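Local coordinates for Protein/nucleic acid deglycase 2 (Escherichia coli, PDB 1OI4) that removes methylglyoxal and glyoxal adducts from proteins and nucleotides, releasing the repaired molecule together with lactate or glycolate, at residues I137-T143 / N154-Y160. Numbering follows the deposited sequence.
Sequences IRGRKLT and NAGAEFY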
ATOM      1  N   ILE A 137       9.609  12.630   6.178  1.00 12.52           N
ATOM      2  CA  ILE A 137       8.577  13.620   5.904  1.00 13.59           C
ATOM      3  C   ILE A 137       8.004  14.314   7.133  1.00 14.79           C
ATOM      4  O   ILE A 137       7.104  15.147   7.016  1.00 15.47           O
ATOM      5  CB  ILE A 137       7.410  13.003   5.089  1.00 14.59           C
ATOM      6  CG1 ILE A 137       6.724  11.895   5.892  1.00 15.10           C
ATOM      7  CG2 ILE A 137       7.937  12.461   3.765  1.00 16.09           C
ATOM      8  CD1 ILE A 137       5.523  11.280   5.187  1.00 16.40           C
ATOM      9  N   ARG A 138       8.522  13.987   8.313  1.00 15.39           N
ATOM     10  CA  ARG A 138       8.018  14.620   9.522  1.00 16.72           C
ATOM     11  C   ARG A 138       8.220  16.127   9.405  1.00 16.32           C
ATOM     12  O   ARG A 138       9.331  16.595   9.165  1.00 14.82           O
ATOM     13  CB  ARG A 138       8.745  14.074  10.753  1.00 18.93           C
ATOM     14  CG  ARG A 138       8.215  14.598  12.082  1.00 19.87           C
ATOM     15  CD  ARG A 138       8.691  13.707  13.226  1.00 21.99           C
ATOM     16  NE  ARG A 138       8.153  12.349  13.120  1.00 22.57           N
ATOM     17  CZ  ARG A 138       6.931  11.992  13.509  1.00 21.93           C
ATOM     18  NH1 ARG A 138       6.106  12.888  14.039  1.00 20.36           N
ATOM     19  NH2 ARG A 138       6.531  10.734  13.367  1.00 23.47           N
ATOM     20  N   GLY A 139       7.129  16.876   9.546  1.00 17.15           N
ATOM     21  CA  GLY A 139       7.203  18.325   9.451  1.00 17.49           C
ATOM     22  C   GLY A 139       7.141  18.881   8.035  1.00 18.42           C
ATOM     23  O   GLY A 139       7.102  20.099   7.848  1.00 19.07           O
ATOM     24  N   ARG A 140       7.122  18.002   7.036  1.00 16.79           N
ATOM     25  CA  ARG A 140       7.072  18.445   5.647  1.00 16.30           C
ATOM     26  C   ARG A 140       5.665  18.403   5.057  1.00 15.70           C
ATOM     27  O   ARG A 140       4.821  17.596   5.464  1.00 14.57           O
ATOM     28  CB  ARG A 140       8.032  17.608   4.797  1.00 17.65           C
ATOM     29  CG  ARG A 140       9.445  17.589   5.365  1.00 18.92           C
ATOM     30  CD  ARG A 140      10.475  17.132   4.351  1.00 19.32           C
ATOM     31  NE  ARG A 140      10.560  18.048   3.218  1.00 18.13           N
ATOM     32  CZ  ARG A 140      11.558  18.053   2.341  1.00 19.72           C
ATOM     33  NH1 ARG A 140      12.560  17.193   2.470  1.00 18.60           N
ATOM     34  NH2 ARG A 140      11.547  18.905   1.329  1.00 17.47           N
ATOM     35  N   LYS A 141       5.422  19.277   4.084  1.00 15.45           N
ATOM     36  CA  LYS A 141       4.113  19.372   3.452  1.00 17.07           C
ATOM     37  C   LYS A 141       3.956  18.480   2.230  1.00 16.33           C
ATOM     38  O   LYS A 141       4.801  18.468   1.342  1.00 18.14           O
ATOM     39  CB  LYS A 141       3.833  20.820   3.044  1.00 16.84           C
ATOM     40  CG  LYS A 141       4.008  21.836   4.164  1.00 18.38           C
ATOM     41  CD  LYS A 141       3.727  23.243   3.671  1.00 20.34           C
ATOM     42  CE  LYS A 141       3.965  24.266   4.768  1.00 24.73           C
ATOM     43  NZ  LYS A 141       3.678  25.653   4.305  1.00 27.07           N
ATOM     44  N   LEU A 142       2.857  17.741   2.187  1.00 16.97           N
ATOM     45  CA  LEU A 142       2.583  16.878   1.052  1.00 17.02           C
ATOM     46  C   LEU A 142       1.156  16.363   1.061  1.00 15.39           C
ATOM     47  O   LEU A 142       0.394  16.599   2.003  1.00 13.68           O
ATOM     48  CB  LEU A 142       3.566  15.703   1.018  1.00 21.04           C
ATOM     49  CG  LEU A 142       3.843  14.923   2.300  1.00 21.52           C
ATOM     50  CD1 LEU A 142       2.545  14.387   2.865  1.00 21.44           C
ATOM     51  CD2 LEU A 142       4.810  13.791   1.999  1.00 21.66           C
ATOM     52  N   THR A 143       0.796  15.671  -0.008  1.00 12.23           N
ATOM     53  CA  THR A 143      -0.525  15.094  -0.126  1.00 11.40           C
ATOM     54  C   THR A 143      -0.332  13.645  -0.545  1.00 10.84           C
ATOM     55  O   THR A 143       0.804  13.199  -0.728  1.00 11.10           O
ATOM     56  CB  THR A 143      -1.375  15.843  -1.173  1.00  9.94           C
ATOM     57  OG1 THR A 143      -2.744  15.449  -1.038  1.00 10.75           O
ATOM     58  CG2 THR A 143      -0.894  15.528  -2.585  1.00 10.56           C
ATOM     59  N   ASN A 154       0.508  10.153  10.503  1.00 12.91           N
ATOM     60  CA  ASN A 154       1.159   9.435  11.590  1.00 14.19           C
ATOM     61  C   ASN A 154       2.675   9.547  11.450  1.00 13.62           C
ATOM     62  O   ASN A 154       3.409   9.388  12.422  1.00 14.71           O
ATOM     63  CB  ASN A 154       0.737   7.958  11.583  1.00 13.88           C
ATOM     64  CG  ASN A 154      -0.613   7.726  12.267  1.00 16.31           C
ATOM     65  OD1 ASN A 154      -1.189   6.639  12.180  1.00 16.03           O
ATOM     66  ND2 ASN A 154      -1.112   8.748  12.955  1.00 12.91           N
ATOM     67  N   ALA A 155       3.134   9.828  10.235  1.00 12.75           N
ATOM     68  CA  ALA A 155       4.562   9.964   9.962  1.00 14.90           C
ATOM     69  C   ALA A 155       5.052  11.384  10.258  1.00 15.00           C
ATOM     70  O   ALA A 155       6.195  11.729   9.964  1.00 15.57           O
ATOM     71  CB  ALA A 155       4.857   9.588   8.499  1.00 14.20           C
ATOM     72  N   GLY A 156       4.170  12.202  10.828  1.00 16.90           N
ATOM     73  CA  GLY A 156       4.522  13.568  11.177  1.00 16.90           C
ATOM     74  C   GLY A 156       4.417  14.609  10.074  1.00 16.58           C
ATOM     75  O   GLY A 156       4.772  15.767  10.289  1.00 15.55           O
ATOM     76  N   ALA A 157       3.936  14.221   8.896  1.00 14.66           N
ATOM     77  CA  ALA A 157       3.822  15.177   7.799  1.00 13.33           C
ATOM     78  C   ALA A 157       2.569  16.033   7.927  1.00 12.56           C
ATOM     79  O   ALA A 157       1.593  15.623   8.547  1.00 11.59           O
ATOM     80  CB  ALA A 157       3.811  14.445   6.465  1.00 13.73           C
ATOM     81  N   GLU A 158       2.606  17.226   7.341  1.00 13.87           N
ATOM     82  CA  GLU A 158       1.448  18.114   7.366  1.00 13.86           C
ATOM     83  C   GLU A 158       0.691  17.866   6.067  1.00 11.38           C
ATOM     84  O   GLU A 158       1.147  18.231   4.980  1.00 10.19           O
ATOM     85  CB  GLU A 158       1.874  19.581   7.465  1.00 15.03           C
ATOM     86  CG  GLU A 158       0.690  20.534   7.568  1.00 21.87           C
ATOM     87  CD  GLU A 158       1.104  21.981   7.769  1.00 28.10           C
ATOM     88  OE1 GLU A 158       1.974  22.462   7.012  1.00 30.45           O
ATOM     89  OE2 GLU A 158       0.551  22.639   8.679  1.00 30.03           O
ATOM     90  N   PHE A 159      -0.467  17.232   6.189  1.00 11.18           N
ATOM     91  CA  PHE A 159      -1.277  16.887   5.033  1.00 10.58           C
ATOM     92  C   PHE A 159      -2.107  18.019   4.449  1.00 10.20           C
ATOM     93  O   PHE A 159      -2.698  18.808   5.177  1.00 10.72           O
ATOM     94  CB  PHE A 159      -2.219  15.734   5.389  1.00 10.46           C
ATOM     95  CG  PHE A 159      -3.139  15.342   4.270  1.00 11.14           C
ATOM     96  CD1 PHE A 159      -2.704  14.496   3.256  1.00 12.99           C
ATOM     97  CD2 PHE A 159      -4.438  15.843   4.213  1.00 12.08           C
ATOM     98  CE1 PHE A 159      -3.551  14.152   2.196  1.00 13.79           C
ATOM     99  CE2 PHE A 159      -5.292  15.510   3.160  1.00 12.86           C
ATOM    100  CZ  PHE A 159      -4.845  14.660   2.150  1.00 14.53           C
ATOM    101  N   TYR A 160      -2.156  18.071   3.124  1.00 11.26           N
ATOM    102  CA  TYR A 160      -2.955  19.062   2.410  1.00 12.54           C
ATOM    103  C   TYR A 160      -3.732  18.327   1.326  1.00 12.41           C
ATOM    104  O   TYR A 160      -3.176  17.482   0.630  1.00 13.70           O
ATOM    105  CB  TYR A 160      -2.070  20.132   1.755  1.00 14.41           C
ATOM    106  CG  TYR A 160      -1.433  21.090   2.736  1.00 16.61           C
ATOM    107  CD1 TYR A 160      -0.321  20.717   3.487  1.00 17.42           C
ATOM    108  CD2 TYR A 160      -1.965  22.366   2.932  1.00 19.99           C
ATOM    109  CE1 TYR A 160       0.250  21.594   4.415  1.00 17.70           C
ATOM    110  CE2 TYR A 160      -1.404  23.250   3.860  1.00 20.26           C
ATOM    111  CZ  TYR A 160      -0.299  22.858   4.596  1.00 20.54           C
ATOM    112  OH  TYR A 160       0.249  23.729   5.517  1.00 21.00           O
TER
HETATM  113  O   HOH W   1       8.638  10.977   8.545  1.00 14.10           O
HETATM  114  O   HOH W   2       3.811  11.484  14.957  1.00 19.33           O
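Strands 141-142 and 158-159 are the two parallel arms of a beta-alpha-beta unit in this DJ-1/PfpI-family protein, with helix 149-154 as the crossover, and Lys141 pairs with Glu158, Leu142 with Phe159. The backbone ladder runs from Glu158 N to Arg140 O (2.9 Å), through a weak bond from Leu142 N to Glu158 O, to Tyr160 N on Leu142 O (3.2 Å). Beyond it, Thr143 OG1 donates to Tyr160 O at 2.7 Å, nearly along the C=O axis; its chi1 of -167° sets the hydroxyl anti to the backbone N and toward the Tyr160 carbonyl. At the other end the type II turn 137-140 meets the Schellman motif that closes the helix: Gly139 N binds Gly156 O at 2.7 Å, almost straight. The Arg138 guanidinium lays one face over the Ala155-Gly156 peptide, with NH1 3.3 Å from Gly156 CA; a CB on Gly156 would run into NH1, and the positive phi of this residue also calls for glycine.

On the face that carries Lys141 and Glu158, these two side chains run alongside each other, and Lys141 CG lies 3.8 Å from Tyr160 CE1. Tyr160 OH donates to Glu158 OE1 (2.6 Å), reaching it from above the carboxylate plane. A phenylalanine in place of Tyr160 would probably leave that carboxylate without its hydroxyl partner and freer to swing about beside Lys141. On the Leu142 face, Ala157 CB packs 3.8 Å from Leu142 CD1, and both side chains rest on Val152 of the helix. Arg140 NE forms a salt bridge with Asp167 of strand 165-167, and Thr143 N bonds Thr173 OG1 of strand 171-174, tying strand 141-142 to two main-sheet strands.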